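Local atomic coordinates of dual specificity protein phosphatase 18 (Homo sapiens, PDB entry 2ESB), a protein that removes phosphate from phosphotyrosine and, less readily, phosphothreonine in MAP kinase peptides, as a dual-specificity member of the protein-tyrosine phosphatase family. Residues Gln22-Ser30 / Ser111-Leu119. Numbering follows the deposited sequence.
Sequences QITKSLYIS and SAALCLAYL. With ACT (acetate ion), chain B.
I29 and S111 mark the closest backbone approach, CA to CA 6.8 Å, and from there strand 27-30 and helix 111-119 run nearly antiparallel, their axes 9.2 Å apart at closest and crossing at -160°. Strand 22-24 lies farther off and runs in the same sense as the helix; the backbone N atoms of I23 and T24 both donate to L27 O, closing the hairpin.

The interface is mostly hydrocarbon and sulfur. C115 suits its central place because a small thiol lets the sheet side chains come close: with SG anti to its backbone N (chi1 174°), its sulfur lies 3.7 Å from I23 CG2, while its CB meets I29 CD1 at 3.6 Å. Beta-branched I29 spreads two arms, CD1 onto C115 and CG2 to within 3.5 Å of S111 OG, a buried hydroxyl with no partner in the model. L27 sends CD2 to 3.6 Å from Y118 CD2, approaching the ring obliquely.

T24 is amphipathic: CG2 packs against L119 CD2 and lies at the edge of the Y118 ring, whereas OG1 accepts from S26 N in an ST turn. A water 2.7 Å from T24 OG1 also bonds Y118 OH, at the ring's edge. A valine here would probably leave that water without its threonine mate and the turn without its side-chain acceptor.

T134 of helix 127-137 also touches C115 and L119. This is the alpha/beta core of a dual-specificity phosphatase, the edge hairpin packed on the helix that follows the phosphate-binding loop with C104, the predicted phosphocysteine nucleophile, which S111 touches.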
# COMPACT_ATOMS: atom_id res chain seq x y z
N GLN A 22 -5.63 0.40 -10.28
CA GLN A 22 -4.58 -0.52 -10.68
C GLN A 22 -3.21 0.15 -10.57
O GLN A 22 -3.00 1.25 -11.09
CB GLN A 22 -4.81 -1.03 -12.10
CG GLN A 22 -3.75 -2.06 -12.51
CD GLN A 22 -4.13 -2.87 -13.74
OE1 GLN A 22 -4.89 -2.42 -14.59
NE2 GLN A 22 -3.58 -4.06 -13.84
N ILE A 23 -2.27 -0.50 -9.89
CA ILE A 23 -0.94 0.07 -9.73
C ILE A 23 0.06 -0.60 -10.66
O ILE A 23 0.90 0.08 -11.26
CB ILE A 23 -0.44 -0.05 -8.27
CG1 ILE A 23 -1.52 0.42 -7.29
CG2 ILE A 23 0.84 0.77 -8.10
CD1 ILE A 23 -2.09 1.81 -7.58
N THR A 24 -0.00 -1.92 -10.77
CA THR A 24 0.90 -2.66 -11.66
C THR A 24 0.05 -3.72 -12.33
O THR A 24 -1.15 -3.77 -12.12
CB THR A 24 2.03 -3.37 -10.90
OG1 THR A 24 1.48 -4.47 -10.17
CG2 THR A 24 2.74 -2.40 -9.92
N LYS A 25 0.68 -4.57 -13.13
CA LYS A 25 -0.07 -5.62 -13.81
C LYS A 25 -0.72 -6.58 -12.82
O LYS A 25 -1.71 -7.23 -13.15
CB LYS A 25 0.84 -6.40 -14.76
CG LYS A 25 1.98 -7.15 -14.07
CD LYS A 25 2.77 -7.93 -15.09
CE LYS A 25 3.71 -8.94 -14.46
NZ LYS A 25 4.32 -9.80 -15.51
N SER A 26 -0.20 -6.66 -11.60
CA SER A 26 -0.76 -7.59 -10.62
C SER A 26 -1.08 -6.99 -9.25
O SER A 26 -1.28 -7.72 -8.27
CB SER A 26 0.19 -8.76 -10.41
OG SER A 26 1.33 -8.34 -9.68
N LEU A 27 -1.10 -5.67 -9.16
CA LEU A 27 -1.39 -5.03 -7.88
C LEU A 27 -2.39 -3.90 -8.03
O LEU A 27 -2.29 -3.11 -8.97
CB LEU A 27 -0.12 -4.49 -7.24
CG LEU A 27 -0.31 -3.80 -5.89
CD1 LEU A 27 -0.78 -4.81 -4.85
CD2 LEU A 27 1.02 -3.15 -5.46
N TYR A 28 -3.35 -3.85 -7.11
CA TYR A 28 -4.39 -2.83 -7.08
C TYR A 28 -4.55 -2.29 -5.65
O TYR A 28 -4.19 -2.96 -4.68
CB TYR A 28 -5.74 -3.42 -7.50
CG TYR A 28 -5.80 -4.04 -8.87
CD1 TYR A 28 -5.15 -5.25 -9.14
CD2 TYR A 28 -6.53 -3.45 -9.90
CE1 TYR A 28 -5.25 -5.86 -10.39
CE2 TYR A 28 -6.63 -4.05 -11.17
CZ TYR A 28 -5.99 -5.25 -11.39
OH TYR A 28 -6.06 -5.86 -12.62
N ILE A 29 -5.11 -1.09 -5.53
CA ILE A 29 -5.39 -0.50 -4.22
C ILE A 29 -6.85 -0.04 -4.23
O ILE A 29 -7.35 0.44 -5.25
CB ILE A 29 -4.55 0.76 -3.94
CG1 ILE A 29 -3.06 0.42 -3.85
CG2 ILE A 29 -5.01 1.39 -2.63
CD1 ILE A 29 -2.17 1.68 -3.72
N SER A 30 -7.54 -0.17 -3.10
CA SER A 30 -8.93 0.28 -3.05
C SER A 30 -9.37 0.59 -1.63
O SER A 30 -8.61 0.39 -0.67
CB SER A 30 -9.87 -0.78 -3.63
OG SER A 30 -10.19 -1.77 -2.65
N SER A 111 -2.97 1.04 3.17
CA SER A 111 -2.66 0.21 2.00
C SER A 111 -1.66 0.93 1.09
O SER A 111 -0.77 0.30 0.50
CB SER A 111 -3.94 -0.16 1.23
OG SER A 111 -4.70 0.99 0.86
N ALA A 112 -1.77 2.25 0.99
CA ALA A 112 -0.87 3.02 0.14
C ALA A 112 0.59 2.87 0.57
O ALA A 112 1.48 2.74 -0.26
CB ALA A 112 -1.27 4.49 0.12
N ALA A 113 0.82 2.88 1.88
CA ALA A 113 2.18 2.75 2.40
C ALA A 113 2.79 1.40 2.04
O ALA A 113 3.97 1.32 1.68
CB ALA A 113 2.18 2.94 3.92
N LEU A 114 2.00 0.33 2.14
CA LEU A 114 2.53 -0.99 1.80
C LEU A 114 2.83 -1.06 0.30
O LEU A 114 3.79 -1.71 -0.12
CB LEU A 114 1.56 -2.10 2.21
CG LEU A 114 1.46 -2.33 3.72
CD1 LEU A 114 0.76 -3.64 4.00
CD2 LEU A 114 2.84 -2.36 4.34
N CYS A 115 2.00 -0.39 -0.49
CA CYS A 115 2.20 -0.37 -1.93
C CYS A 115 3.53 0.32 -2.25
O CYS A 115 4.30 -0.18 -3.07
CB CYS A 115 1.05 0.38 -2.62
SG CYS A 115 1.31 0.60 -4.42
N LEU A 116 3.81 1.45 -1.59
CA LEU A 116 5.07 2.16 -1.82
C LEU A 116 6.26 1.27 -1.48
O LEU A 116 7.25 1.24 -2.21
CB LEU A 116 5.14 3.46 -1.00
CG LEU A 116 4.06 4.51 -1.30
CD1 LEU A 116 4.31 5.75 -0.44
CD2 LEU A 116 4.07 4.87 -2.79
N ALA A 117 6.17 0.54 -0.37
CA ALA A 117 7.26 -0.33 0.04
C ALA A 117 7.48 -1.40 -1.02
O ALA A 117 8.62 -1.71 -1.39
CB ALA A 117 6.95 -0.99 1.40
N TYR A 118 6.39 -1.97 -1.52
CA TYR A 118 6.49 -3.00 -2.54
C TYR A 118 7.16 -2.49 -3.81
O TYR A 118 8.05 -3.14 -4.36
CB TYR A 118 5.10 -3.55 -2.87
CG TYR A 118 5.06 -4.37 -4.14
CD1 TYR A 118 5.58 -5.66 -4.19
CD2 TYR A 118 4.56 -3.82 -5.31
CE1 TYR A 118 5.61 -6.38 -5.39
CE2 TYR A 118 4.58 -4.52 -6.51
CZ TYR A 118 5.11 -5.80 -6.54
OH TYR A 118 5.17 -6.46 -7.74
N LEU A 119 6.72 -1.32 -4.29
CA LEU A 119 7.29 -0.75 -5.51
C LEU A 119 8.79 -0.51 -5.39
O LEU A 119 9.54 -0.75 -6.34
CB LEU A 119 6.59 0.56 -5.88
CG LEU A 119 5.14 0.43 -6.36
CD1 LEU A 119 4.52 1.80 -6.59
CD2 LEU A 119 5.12 -0.38 -7.66
C ACT B . 3.88 -4.08 -14.87
O ACT B . 3.19 -4.19 -13.84
OXT ACT B . 5.02 -4.59 -15.00
CH3 ACT B . 3.27 -3.28 -16.04
O HOH W 1 3.86 -5.64 -9.89